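Aldo-keto reductase family 1 member C1 (Caenorhabditis elegans, PDB 1QWK) probably reduces aldehyde or ketone groups, including that of aldoses, with NADPH as the hydride donor, as in other aldo-keto reductases. Local coordinates at residues I19-W24 and I32-T37; R44-A49 and E56-A61; L76-K81 and K101-E106. All coordinates share one frame; numbering follows the deposited sequence.

Contact 1 of 3, residues I19-W24 and I32-T37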
ATOM      1  N   ILE A  19      -7.987   6.385   0.299  1.00 17.47           N
ATOM      2  CA  ILE A  19      -8.235   5.008   0.692  1.00 17.87           C
ATOM      3  C   ILE A  19      -8.345   4.150  -0.557  1.00 18.31           C
ATOM      4  O   ILE A  19      -8.959   4.541  -1.550  1.00 19.42           O
ATOM      5  CB  ILE A  19      -9.519   4.874   1.554  1.00 18.10           C
ATOM      6  CG1 ILE A  19      -9.736   3.406   1.945  1.00 18.93           C
ATOM      7  CG2 ILE A  19     -10.723   5.432   0.804  1.00 19.98           C
ATOM      8  CD1 ILE A  19     -10.824   3.207   3.000  1.00 20.16           C
ATOM      9  N   GLY A  20      -7.713   2.986  -0.519  1.00 19.08           N
ATOM     10  CA  GLY A  20      -7.771   2.108  -1.664  1.00 19.51           C
ATOM     11  C   GLY A  20      -7.858   0.669  -1.224  1.00 18.63           C
ATOM     12  O   GLY A  20      -7.696   0.351  -0.044  1.00 18.46           O
ATOM     13  N   LEU A  21      -8.130  -0.206  -2.179  1.00 17.86           N
ATOM     14  CA  LEU A  21      -8.217  -1.625  -1.895  1.00 18.93           C
ATOM     15  C   LEU A  21      -6.840  -2.244  -2.088  1.00 19.52           C
ATOM     16  O   LEU A  21      -6.252  -2.151  -3.168  1.00 18.79           O
ATOM     17  CB  LEU A  21      -9.221  -2.295  -2.838  1.00 20.14           C
ATOM     18  CG  LEU A  21      -9.422  -3.804  -2.658  1.00 22.39           C
ATOM     19  CD1 LEU A  21     -10.104  -4.079  -1.323  1.00 21.61           C
ATOM     20  CD2 LEU A  21     -10.261  -4.345  -3.809  1.00 22.58           C
ATOM     21  N   GLY A  22      -6.316  -2.844  -1.026  1.00 18.84           N
ATOM     22  CA  GLY A  22      -5.025  -3.503  -1.107  1.00 20.07           C
ATOM     23  C   GLY A  22      -5.313  -4.927  -1.540  1.00 21.52           C
ATOM     24  O   GLY A  22      -6.106  -5.616  -0.895  1.00 24.87           O
ATOM     25  N   THR A  23      -4.686  -5.378  -2.622  1.00 20.16           N
ATOM     26  CA  THR A  23      -4.941  -6.725  -3.127  1.00 21.17           C
ATOM     27  C   THR A  23      -3.859  -7.778  -2.868  1.00 24.13           C
ATOM     28  O   THR A  23      -3.960  -8.887  -3.383  1.00 23.42           O
ATOM     29  CB  THR A  23      -5.212  -6.701  -4.656  1.00 20.29           C
ATOM     30  OG1 THR A  23      -4.027  -6.294  -5.352  1.00 20.98           O
ATOM     31  CG2 THR A  23      -6.346  -5.734  -4.984  1.00 20.22           C
ATOM     32  N   TRP A  24      -2.849  -7.461  -2.063  1.00 26.82           N
ATOM     33  CA  TRP A  24      -1.781  -8.430  -1.815  1.00 30.83           C
ATOM     34  C   TRP A  24      -2.233  -9.750  -1.178  1.00 32.79           C
ATOM     35  O   TRP A  24      -1.494 -10.735  -1.192  1.00 33.52           O
ATOM     36  CB  TRP A  24      -0.667  -7.800  -0.968  1.00 32.53           C
ATOM     37  CG  TRP A  24      -1.042  -7.458   0.440  1.00 35.28           C
ATOM     38  CD1 TRP A  24      -1.819  -6.416   0.858  1.00 36.45           C
ATOM     39  CD2 TRP A  24      -0.629  -8.153   1.622  1.00 36.25           C
ATOM     40  NE1 TRP A  24      -1.912  -6.417   2.232  1.00 37.17           N
ATOM     41  CE2 TRP A  24      -1.190  -7.473   2.725  1.00 36.87           C
ATOM     42  CE3 TRP A  24       0.164  -9.285   1.855  1.00 36.66           C
ATOM     43  CZ2 TRP A  24      -0.983  -7.890   4.045  1.00 37.55           C
ATOM     44  CZ3 TRP A  24       0.370  -9.699   3.169  1.00 35.84           C
ATOM     45  CH2 TRP A  24      -0.203  -9.000   4.245  1.00 36.21           C
ATOM     46  N   ILE A  32     -11.592 -10.328  -8.068  1.00 24.23           N
ATOM     47  CA  ILE A  32     -12.628  -9.790  -8.938  1.00 25.42           C
ATOM     48  C   ILE A  32     -13.820  -9.327  -8.106  1.00 24.58           C
ATOM     49  O   ILE A  32     -14.288  -8.195  -8.252  1.00 24.25           O
ATOM     50  CB  ILE A  32     -13.092 -10.831  -9.969  1.00 26.90           C
ATOM     51  CG1 ILE A  32     -11.951 -11.133 -10.944  1.00 28.15           C
ATOM     52  CG2 ILE A  32     -14.313 -10.312 -10.719  1.00 27.81           C
ATOM     53  CD1 ILE A  32     -12.252 -12.256 -11.923  1.00 29.58           C
ATOM     54  N   THR A  33     -14.304 -10.199  -7.227  1.00 24.78           N
ATOM     55  CA  THR A  33     -15.437  -9.868  -6.365  1.00 24.59           C
ATOM     56  C   THR A  33     -15.074  -8.726  -5.418  1.00 23.92           C
ATOM     57  O   THR A  33     -15.894  -7.850  -5.140  1.00 23.16           O
ATOM     58  CB  THR A  33     -15.864 -11.081  -5.512  1.00 26.12           C
ATOM     59  OG1 THR A  33     -16.200 -12.177  -6.372  1.00 31.44           O
ATOM     60  CG2 THR A  33     -17.071 -10.730  -4.655  1.00 27.88           C
ATOM     61  N   ALA A  34     -13.839  -8.743  -4.925  1.00 22.64           N
ATOM     62  CA  ALA A  34     -13.369  -7.713  -4.008  1.00 21.91           C
ATOM     63  C   ALA A  34     -13.312  -6.341  -4.678  1.00 21.01           C
ATOM     64  O   ALA A  34     -13.752  -5.345  -4.106  1.00 21.15           O
ATOM     65  CB  ALA A  34     -11.990  -8.088  -3.463  1.00 21.18           C
ATOM     66  N   VAL A  35     -12.767  -6.292  -5.889  1.00 19.67           N
ATOM     67  CA  VAL A  35     -12.655  -5.032  -6.609  1.00 20.36           C
ATOM     68  C   VAL A  35     -14.029  -4.437  -6.900  1.00 20.46           C
ATOM     69  O   VAL A  35     -14.268  -3.259  -6.635  1.00 20.26           O
ATOM     70  CB  VAL A  35     -11.878  -5.212  -7.941  1.00 20.73           C
ATOM     71  CG1 VAL A  35     -11.967  -3.948  -8.782  1.00 22.50           C
ATOM     72  CG2 VAL A  35     -10.415  -5.529  -7.645  1.00 22.17           C
ATOM     73  N   LYS A  36     -14.938  -5.250  -7.432  1.00 21.72           N
ATOM     74  CA  LYS A  36     -16.276  -4.756  -7.749  1.00 22.17           C
ATOM     75  C   LYS A  36     -17.029  -4.290  -6.509  1.00 23.29           C
ATOM     76  O   LYS A  36     -17.740  -3.284  -6.547  1.00 24.16           O
ATOM     77  CB  LYS A  36     -17.074  -5.836  -8.484  1.00 23.93           C
ATOM     78  CG  LYS A  36     -16.395  -6.295  -9.764  1.00 26.99           C
ATOM     79  CD  LYS A  36     -17.248  -7.272 -10.565  1.00 29.18           C
ATOM     80  CE  LYS A  36     -18.443  -6.583 -11.201  1.00 32.72           C
ATOM     81  NZ  LYS A  36     -19.265  -7.546 -11.990  1.00 35.12           N
ATOM     82  N   THR A  37     -16.869  -5.015  -5.408  1.00 22.43           N
ATOM     83  CA  THR A  37     -17.536  -4.645  -4.165  1.00 23.08           C
ATOM     84  C   THR A  37     -16.992  -3.313  -3.660  1.00 22.71           C
ATOM     85  O   THR A  37     -17.749  -2.433  -3.238  1.00 22.12           O
ATOM     86  CB  THR A  37     -17.315  -5.711  -3.073  1.00 23.51           C
ATOM     87  OG1 THR A  37     -17.887  -6.957  -3.496  1.00 26.16           O
ATOM     88  CG2 THR A  37     -17.968  -5.278  -1.771  1.00 24.74           C
TER
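Leu-21 makes a buried apolar contact with Ala-34 and Val-35, where strand 21-22 of the barrel wall meets helix 28-41, the helix that follows it in the chain. One branch of the leucine does the touching. Leu-21 CD2 comes to 3.6 Å from Ala-34 O and to 3.7 Å from Val-35 CA, so it rests on the helix backbone itself. The two helix side chains meet the same methyl: Ala-34 CB lies 4.1 Å from Leu-21 CD2, and Val-35 CG2 lies 4.0 Å from Leu-21 CD2. Leu-21 is extended toward the helix, with CG anti to its backbone N (chi1 180°). In Val-35 it is CG2, the branch beside the backbone N, that meets Leu-21, while CG1 is anti to that N (chi1 171°). No hydrogen bond crosses between 19-24 and 32-37. Within the helix, Thr-37 OG1 donates to Thr-33 O at 2.7 Å, and Thr-37 N donates to the same oxygen from the opposite face of the carbonyl plane. This is the first strand-to-helix step of a beta-alpha-beta unit, the repeating element of the TIM barrel. Leu-21 points toward helix 28-41 and so belongs to the layer between strand and helix. It does not touch Tyr-52, the predicted proton donor, which is about 10 Å away, side chain to side chain. The backbone of Leu-21 pairs with Leu-45 and Asp-47 of the next strand, and Leu-21 also touches Ala-38, one turn beyond Ala-34 in helix 28-41. Val-35 packs on Ala-61 and Leu-65 of helix 55-68, while Ala-34 meets Ile-270 of helix 267-274. Helix 28-41 is thus wedged between two helical neighbours on the outside of the barrel.

Contact 2 of 3, residues R44-A49 and E56-A61; sequences RLIDTA and EAIGTA
Ile-58 of helix 55-68 reaches Ile-46 and Thr-48 of the strand segment with two different methyls. One is CD1, at the end of the longer branch, which stops against Thr-48. There Ile-58 CD1 is 3.4 Å from Thr-48 OG1 and 3.5 Å from Thr-48 CB, the second a tight carbon contact. On the other branch, Ile-58 CG2 meets Ile-46 CG2 at 4.1 Å. Ile-58 and each of its two partners slide past each other in opposite directions.

The two isoleucines share the same first torsion, but they differ beyond it. In Ile-46 the chain is folded at CG1 (chi2 -54°), whereas in Ile-58 it is straight (chi2 177°), which carries CD1 out to the threonine. Thr-48 OG1 is hydrogen-bonded to Asn-54 OD1, so the polar need of this hydroxyl is met even though the methyl of Ile-58 lies against it.

Between Ile-46 and Thr-48, Asp-47 points away from the helix. The alternation is that of a TIM-barrel strand: one face packs on the helix layer and the other looks into the barrel, where Asp-47 OD2 forms a salt bridge with Lys-81, predicted to lower the pKa of Tyr-52. Ile-58 also packs on Val-31 of helix 28-41, the helix before its own. On the strand side the contact borders strand 77-82, the next in the sheet. Ile-46 touches Ile-78 of that strand, and Thr-48 touches Thr-80.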
ATOM      1  N   ARG A  44     -12.005   4.235  -4.841  1.00 16.81           N
ATOM      2  CA  ARG A  44     -11.614   4.693  -6.164  1.00 17.94           C
ATOM      3  C   ARG A  44     -10.145   4.427  -6.464  1.00 17.70           C
ATOM      4  O   ARG A  44      -9.606   4.914  -7.454  1.00 19.93           O
ATOM      5  CB  ARG A  44     -11.953   6.179  -6.326  1.00 18.55           C
ATOM      6  CG  ARG A  44     -13.456   6.438  -6.396  1.00 18.45           C
ATOM      7  CD  ARG A  44     -14.040   5.875  -7.693  1.00 21.83           C
ATOM      8  NE  ARG A  44     -15.491   6.060  -7.789  1.00 23.54           N
ATOM      9  CZ  ARG A  44     -16.393   5.230  -7.275  1.00 24.23           C
ATOM     10  NH1 ARG A  44     -16.006   4.142  -6.619  1.00 23.32           N
ATOM     11  NH2 ARG A  44     -17.685   5.487  -7.425  1.00 25.65           N
ATOM     12  N   LEU A  45      -9.493   3.655  -5.601  1.00 16.37           N
ATOM     13  CA  LEU A  45      -8.094   3.290  -5.825  1.00 16.41           C
ATOM     14  C   LEU A  45      -7.931   1.789  -5.608  1.00 16.03           C
ATOM     15  O   LEU A  45      -8.450   1.229  -4.640  1.00 16.44           O
ATOM     16  CB  LEU A  45      -7.154   4.066  -4.883  1.00 16.21           C
ATOM     17  CG  LEU A  45      -5.648   3.805  -5.071  1.00 17.71           C
ATOM     18  CD1 LEU A  45      -4.830   5.025  -4.653  1.00 18.97           C
ATOM     19  CD2 LEU A  45      -5.237   2.583  -4.250  1.00 20.85           C
ATOM     20  N   ILE A  46      -7.228   1.150  -6.537  1.00 15.84           N
ATOM     21  CA  ILE A  46      -6.939  -0.279  -6.472  1.00 17.99           C
ATOM     22  C   ILE A  46      -5.421  -0.420  -6.513  1.00 17.00           C
ATOM     23  O   ILE A  46      -4.767   0.092  -7.424  1.00 17.45           O
ATOM     24  CB  ILE A  46      -7.532  -1.056  -7.682  1.00 18.10           C
ATOM     25  CG1 ILE A  46      -9.053  -0.848  -7.753  1.00 21.62           C
ATOM     26  CG2 ILE A  46      -7.202  -2.543  -7.556  1.00 19.23           C
ATOM     27  CD1 ILE A  46      -9.793  -1.183  -6.471  1.00 24.09           C
ATOM     28  N   ASP A  47      -4.865  -1.107  -5.521  1.00 17.72           N
ATOM     29  CA  ASP A  47      -3.421  -1.300  -5.426  1.00 18.28           C
ATOM     30  C   ASP A  47      -3.050  -2.747  -5.713  1.00 16.72           C
ATOM     31  O   ASP A  47      -3.544  -3.663  -5.057  1.00 18.53           O
ATOM     32  CB  ASP A  47      -2.937  -0.932  -4.020  1.00 20.69           C
ATOM     33  CG  ASP A  47      -1.433  -0.994  -3.891  1.00 21.53           C
ATOM     34  OD1 ASP A  47      -0.766   0.036  -4.150  1.00 23.26           O
ATOM     35  OD2 ASP A  47      -0.908  -2.077  -3.555  1.00 23.43           O
ATOM     36  N   THR A  48      -2.180  -2.948  -6.694  1.00 18.02           N
ATOM     37  CA  THR A  48      -1.751  -4.285  -7.061  1.00 18.78           C
ATOM     38  C   THR A  48      -0.241  -4.317  -7.276  1.00 18.93           C
ATOM     39  O   THR A  48       0.461  -3.345  -6.978  1.00 17.78           O
ATOM     40  CB  THR A  48      -2.487  -4.760  -8.339  1.00 20.66           C
ATOM     41  OG1 THR A  48      -2.187  -6.138  -8.584  1.00 24.41           O
ATOM     42  CG2 THR A  48      -2.074  -3.927  -9.536  1.00 23.48           C
ATOM     43  N   ALA A  49       0.252  -5.441  -7.786  1.00 18.65           N
ATOM     44  CA  ALA A  49       1.678  -5.614  -8.037  1.00 19.33           C
ATOM     45  C   ALA A  49       1.865  -6.784  -8.983  1.00 19.31           C
ATOM     46  O   ALA A  49       1.109  -7.755  -8.931  1.00 20.93           O
ATOM     47  CB  ALA A  49       2.412  -5.883  -6.726  1.00 17.70           C
ATOM     48  N   GLU A  56      -4.229  -9.643 -14.089  1.00 23.65           N
ATOM     49  CA  GLU A  56      -5.134 -10.052 -15.157  1.00 25.86           C
ATOM     50  C   GLU A  56      -6.581 -10.063 -14.652  1.00 24.95           C
ATOM     51  O   GLU A  56      -7.496  -9.595 -15.335  1.00 24.58           O
ATOM     52  CB  GLU A  56      -4.731 -11.433 -15.678  1.00 28.84           C
ATOM     53  CG  GLU A  56      -5.402 -11.843 -16.978  1.00 36.16           C
ATOM     54  CD  GLU A  56      -4.816 -13.128 -17.542  1.00 39.18           C
ATOM     55  OE1 GLU A  56      -3.618 -13.129 -17.899  1.00 42.79           O
ATOM     56  OE2 GLU A  56      -5.548 -14.136 -17.624  1.00 42.55           O
ATOM     57  N   ALA A  57      -6.778 -10.586 -13.447  1.00 23.45           N
ATOM     58  CA  ALA A  57      -8.104 -10.649 -12.846  1.00 22.96           C
ATOM     59  C   ALA A  57      -8.629  -9.239 -12.580  1.00 23.19           C
ATOM     60  O   ALA A  57      -9.804  -8.948 -12.810  1.00 23.23           O
ATOM     61  CB  ALA A  57      -8.052 -11.445 -11.548  1.00 21.81           C
ATOM     62  N   ILE A  58      -7.754  -8.361 -12.097  1.00 22.46           N
ATOM     63  CA  ILE A  58      -8.150  -6.987 -11.819  1.00 21.81           C
ATOM     64  C   ILE A  58      -8.552  -6.299 -13.120  1.00 21.26           C
ATOM     65  O   ILE A  58      -9.488  -5.500 -13.144  1.00 22.54           O
ATOM     66  CB  ILE A  58      -7.005  -6.205 -11.135  1.00 19.99           C
ATOM     67  CG1 ILE A  58      -6.740  -6.802  -9.749  1.00 21.48           C
ATOM     68  CG2 ILE A  58      -7.368  -4.726 -11.028  1.00 21.10           C
ATOM     69  CD1 ILE A  58      -5.585  -6.168  -8.997  1.00 22.15           C
ATOM     70  N   GLY A  59      -7.849  -6.625 -14.200  1.00 22.57           N
ATOM     71  CA  GLY A  59      -8.164  -6.040 -15.491  1.00 22.97           C
ATOM     72  C   GLY A  59      -9.565  -6.443 -15.908  1.00 23.07           C
ATOM     73  O   GLY A  59     -10.324  -5.642 -16.458  1.00 22.67           O
ATOM     74  N   THR A  60      -9.913  -7.695 -15.635  1.00 23.36           N
ATOM     75  CA  THR A  60     -11.236  -8.207 -15.971  1.00 24.45           C
ATOM     76  C   THR A  60     -12.285  -7.499 -15.117  1.00 24.63           C
ATOM     77  O   THR A  60     -13.344  -7.113 -15.609  1.00 24.76           O
ATOM     78  CB  THR A  60     -11.311  -9.733 -15.744  1.00 26.11           C
ATOM     79  OG1 THR A  60     -10.394 -10.388 -16.630  1.00 27.05           O
ATOM     80  CG2 THR A  60     -12.720 -10.255 -16.013  1.00 27.38           C
ATOM     81  N   ALA A  61     -11.978  -7.318 -13.836  1.00 23.45           N
ATOM     82  CA  ALA A  61     -12.897  -6.648 -12.927  1.00 23.95           C
ATOM     83  C   ALA A  61     -13.178  -5.224 -13.398  1.00 23.45           C
ATOM     84  O   ALA A  61     -14.328  -4.783 -13.433  1.00 24.63           O
ATOM     85  CB  ALA A  61     -12.317  -6.630 -11.514  1.00 23.45           C
TER

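Contact 3 of 3, residues L76-K81 and K101-E106; sequences LFITTK and KKLQLE
Ile-78 packs against Leu-103 and Leu-105 in a beta-alpha-beta unit of the TIM barrel, where strand 77-82 meets the end of helix 92-103. All three side chains leave the backbone toward the opposite segment. Leu-105 makes the closer approach, and a single methyl carries it. Leu-105 CD1 lies 4.0 Å from Ile-78 CG1 and is equally near the CG2 branch, so it sits over the fork of the isoleucine. The two side chains pass at a slant. Ile-78 presents this fork because CG1 is beside its backbone N (chi1 -55°), which leaves CG2 anti to that N. Leu-103 comes to one branch alone: Leu-103 CD1 is 4.3 Å from Ile-78 CG2, a looser touch.

Both leucines can face the strand because the chain turns between them. Gln-104 has positive phi (60°) and is the C-prime residue of a Schellman motif, in which Leu-105 N pairs with Leu-100 O, and Gln-104 N makes a weak bond to Lys-101 O at 3.2 Å. The helix ends here, and the turn brings Leu-105 back to the strand beside Leu-103.

The contact is apolar, and no hydrogen bond spans the two segments. Leu-103 also touches Ile-58, and Ile-78 touches Ile-62, both of helix 55-68, so this packing continues into the preceding helix. Thr-79 points away from the helix, on the opposite face of the strand. Further along the same strand is Lys-81, which the family rule predicts to act on the proton donor Tyr-52. Lys-81 NZ donates a hydrogen bond to Thr-48 O and has a weak hydrogen bond with Tyr-52 OH.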
ATOM      1  N   LEU A  76     -11.023   6.092 -11.773  1.00 23.09           N
ATOM      2  CA  LEU A  76     -10.282   5.093 -11.015  1.00 21.65           C
ATOM      3  C   LEU A  76      -8.788   5.376 -10.987  1.00 21.42           C
ATOM      4  O   LEU A  76      -8.211   5.824 -11.976  1.00 22.44           O
ATOM      5  CB  LEU A  76     -10.515   3.699 -11.601  1.00 22.21           C
ATOM      6  CG  LEU A  76     -11.912   3.095 -11.470  1.00 23.58           C
ATOM      7  CD1 LEU A  76     -11.940   1.740 -12.175  1.00 25.99           C
ATOM      8  CD2 LEU A  76     -12.279   2.927 -10.001  1.00 24.88           C
ATOM      9  N   PHE A  77      -8.173   5.117  -9.838  1.00 19.65           N
ATOM     10  CA  PHE A  77      -6.742   5.313  -9.656  1.00 17.69           C
ATOM     11  C   PHE A  77      -6.157   3.915  -9.498  1.00 17.15           C
ATOM     12  O   PHE A  77      -6.459   3.212  -8.530  1.00 15.40           O
ATOM     13  CB  PHE A  77      -6.468   6.142  -8.393  1.00 16.68           C
ATOM     14  CG  PHE A  77      -5.047   6.637  -8.279  1.00 16.86           C
ATOM     15  CD1 PHE A  77      -4.731   7.962  -8.581  1.00 17.03           C
ATOM     16  CD2 PHE A  77      -4.024   5.773  -7.887  1.00 17.05           C
ATOM     17  CE1 PHE A  77      -3.420   8.429  -8.487  1.00 16.55           C
ATOM     18  CE2 PHE A  77      -2.709   6.223  -7.788  1.00 16.98           C
ATOM     19  CZ  PHE A  77      -2.401   7.556  -8.094  1.00 17.05           C
ATOM     20  N   ILE A  78      -5.332   3.505 -10.458  1.00 17.03           N
ATOM     21  CA  ILE A  78      -4.720   2.179 -10.431  1.00 18.10           C
ATOM     22  C   ILE A  78      -3.223   2.261 -10.139  1.00 17.24           C
ATOM     23  O   ILE A  78      -2.485   2.959 -10.834  1.00 18.19           O
ATOM     24  CB  ILE A  78      -4.908   1.448 -11.785  1.00 19.12           C
ATOM     25  CG1 ILE A  78      -6.399   1.395 -12.153  1.00 19.68           C
ATOM     26  CG2 ILE A  78      -4.292   0.053 -11.719  1.00 20.57           C
ATOM     27  CD1 ILE A  78      -7.282   0.738 -11.113  1.00 21.38           C
ATOM     28  N   THR A  79      -2.790   1.540  -9.110  1.00 16.94           N
ATOM     29  CA  THR A  79      -1.386   1.499  -8.710  1.00 17.10           C
ATOM     30  C   THR A  79      -0.832   0.093  -8.897  1.00 15.79           C
ATOM     31  O   THR A  79      -1.484  -0.871  -8.522  1.00 16.80           O
ATOM     32  CB  THR A  79      -1.201   1.810  -7.199  1.00 17.42           C
ATOM     33  OG1 THR A  79      -1.653   3.132  -6.916  1.00 17.68           O
ATOM     34  CG2 THR A  79       0.272   1.665  -6.789  1.00 18.35           C
ATOM     35  N   THR A  80       0.345  -0.033  -9.497  1.00 15.85           N
ATOM     36  CA  THR A  80       0.955  -1.342  -9.591  1.00 17.07           C
ATOM     37  C   THR A  80       2.433  -1.176  -9.282  1.00 16.23           C
ATOM     38  O   THR A  80       2.938  -0.049  -9.205  1.00 15.35           O
ATOM     39  CB  THR A  80       0.731  -2.051 -10.952  1.00 18.24           C
ATOM     40  OG1 THR A  80       1.064  -3.439 -10.799  1.00 19.68           O
ATOM     41  CG2 THR A  80       1.599  -1.454 -12.043  1.00 19.97           C
ATOM     42  N   LYS A  81       3.124  -2.294  -9.088  1.00 17.30           N
ATOM     43  CA  LYS A  81       4.530  -2.246  -8.711  1.00 17.62           C
ATOM     44  C   LYS A  81       5.416  -3.226  -9.458  1.00 17.48           C
ATOM     45  O   LYS A  81       5.007  -4.355  -9.753  1.00 18.40           O
ATOM     46  CB  LYS A  81       4.649  -2.522  -7.209  1.00 17.57           C
ATOM     47  CG  LYS A  81       3.572  -1.872  -6.353  1.00 18.76           C
ATOM     48  CD  LYS A  81       3.808  -2.159  -4.875  1.00 21.19           C
ATOM     49  CE  LYS A  81       2.566  -1.867  -4.046  1.00 21.65           C
ATOM     50  NZ  LYS A  81       1.477  -2.854  -4.353  1.00 21.80           N
ATOM     51  N   LYS A 101      -0.714  -4.707 -20.159  1.00 23.24           N
ATOM     52  CA  LYS A 101      -1.424  -5.656 -21.009  1.00 24.65           C
ATOM     53  C   LYS A 101      -2.405  -6.475 -20.170  1.00 25.06           C
ATOM     54  O   LYS A 101      -3.566  -6.648 -20.548  1.00 23.89           O
ATOM     55  CB  LYS A 101      -0.431  -6.589 -21.705  1.00 27.63           C
ATOM     56  CG  LYS A 101      -1.078  -7.628 -22.601  1.00 30.99           C
ATOM     57  CD  LYS A 101      -0.028  -8.545 -23.213  1.00 34.56           C
ATOM     58  CE  LYS A 101      -0.660  -9.550 -24.168  1.00 36.30           C
ATOM     59  NZ  LYS A 101      -1.753 -10.321 -23.507  1.00 39.82           N
ATOM     60  N   LYS A 102      -1.941  -6.971 -19.027  1.00 22.95           N
ATOM     61  CA  LYS A 102      -2.791  -7.764 -18.141  1.00 23.93           C
ATOM     62  C   LYS A 102      -3.936  -6.933 -17.567  1.00 23.32           C
ATOM     63  O   LYS A 102      -5.067  -7.407 -17.448  1.00 23.90           O
ATOM     64  CB  LYS A 102      -1.962  -8.352 -16.997  1.00 24.90           C
ATOM     65  CG  LYS A 102      -0.933  -9.372 -17.446  1.00 27.12           C
ATOM     66  CD  LYS A 102       0.034  -9.715 -16.323  1.00 28.77           C
ATOM     67  CE  LYS A 102       1.066 -10.733 -16.780  1.00 29.38           C
ATOM     68  NZ  LYS A 102       2.133 -10.912 -15.766  1.00 31.94           N
ATOM     69  N   LEU A 103      -3.636  -5.688 -17.216  1.00 22.20           N
ATOM     70  CA  LEU A 103      -4.638  -4.790 -16.654  1.00 22.31           C
ATOM     71  C   LEU A 103      -5.581  -4.237 -17.719  1.00 22.68           C
ATOM     72  O   LEU A 103      -6.625  -3.670 -17.392  1.00 23.14           O
ATOM     73  CB  LEU A 103      -3.943  -3.628 -15.941  1.00 22.22           C
ATOM     74  CG  LEU A 103      -3.246  -3.986 -14.623  1.00 21.91           C
ATOM     75  CD1 LEU A 103      -2.330  -2.843 -14.197  1.00 20.46           C
ATOM     76  CD2 LEU A 103      -4.299  -4.265 -13.553  1.00 22.34           C
ATOM     77  N   GLN A 104      -5.207  -4.416 -18.983  1.00 24.01           N
ATOM     78  CA  GLN A 104      -5.987  -3.919 -20.113  1.00 25.90           C
ATOM     79  C   GLN A 104      -6.110  -2.398 -20.027  1.00 25.29           C
ATOM     80  O   GLN A 104      -7.171  -1.829 -20.288  1.00 26.14           O
ATOM     81  CB  GLN A 104      -7.380  -4.556 -20.129  1.00 27.29           C
ATOM     82  CG  GLN A 104      -7.376  -6.063 -20.324  1.00 30.53           C
ATOM     83  CD  GLN A 104      -8.774  -6.635 -20.524  1.00 32.58           C
ATOM     84  OE1 GLN A 104      -9.454  -6.311 -21.501  1.00 35.07           O
ATOM     85  NE2 GLN A 104      -9.207  -7.485 -19.598  1.00 32.75           N
ATOM     86  N   LEU A 105      -5.016  -1.745 -19.653  1.00 23.65           N
ATOM     87  CA  LEU A 105      -4.991  -0.292 -19.527  1.00 23.69           C
ATOM     88  C   LEU A 105      -3.922   0.311 -20.428  1.00 23.61           C
ATOM     89  O   LEU A 105      -2.969  -0.366 -20.818  1.00 24.68           O
ATOM     90  CB  LEU A 105      -4.706   0.107 -18.075  1.00 23.20           C
ATOM     91  CG  LEU A 105      -5.677  -0.381 -17.000  1.00 24.30           C
ATOM     92  CD1 LEU A 105      -5.127  -0.023 -15.627  1.00 24.74           C
ATOM     93  CD2 LEU A 105      -7.046   0.231 -17.217  1.00 23.79           C
ATOM     94  N   GLU A 106      -4.081   1.588 -20.758  1.00 25.25           N
ATOM     95  CA  GLU A 106      -3.110   2.273 -21.600  1.00 25.15           C
ATOM     96  C   GLU A 106      -2.027   2.905 -20.730  1.00 23.88           C
ATOM     97  O   GLU A 106      -0.938   3.241 -21.207  1.00 22.46           O
ATOM     98  CB  GLU A 106      -3.808   3.344 -22.441  1.00 29.72           C
ATOM     99  CG  GLU A 106      -4.844   2.781 -23.408  1.00 35.50           C
ATOM    100  CD  GLU A 106      -4.257   1.749 -24.360  1.00 39.35           C
ATOM    101  OE1 GLU A 106      -3.288   2.082 -25.075  1.00 41.36           O
ATOM    102  OE2 GLU A 106      -4.766   0.605 -24.397  1.00 43.19           O
TER

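Overall arrangement
From the N terminus the contacts come in series, and none nests in or crosses another. Contact 1 closes the short loop from strand 21-22 into helix 28-41. Contact 2 does the same for strand 45-47 and helix 55-68. Contact 3 closes a longer connection, with 19 residues between its segments. Together they fasten three successive strand-helix pairs of the parallel barrel. Neighbours are joined through the sheet: Leu-21 N lies 2.9 Å from Leu-45 O, and Arg-44 O lies 2.8 Å from Phe-77 N. Contact 2 therefore bridges the other two, whose nearest atoms are about 6 Å apart. A salt bridge, Asp-47 OD2 to Lys-81 NZ at 2.6 Å, links contacts 2 and 3.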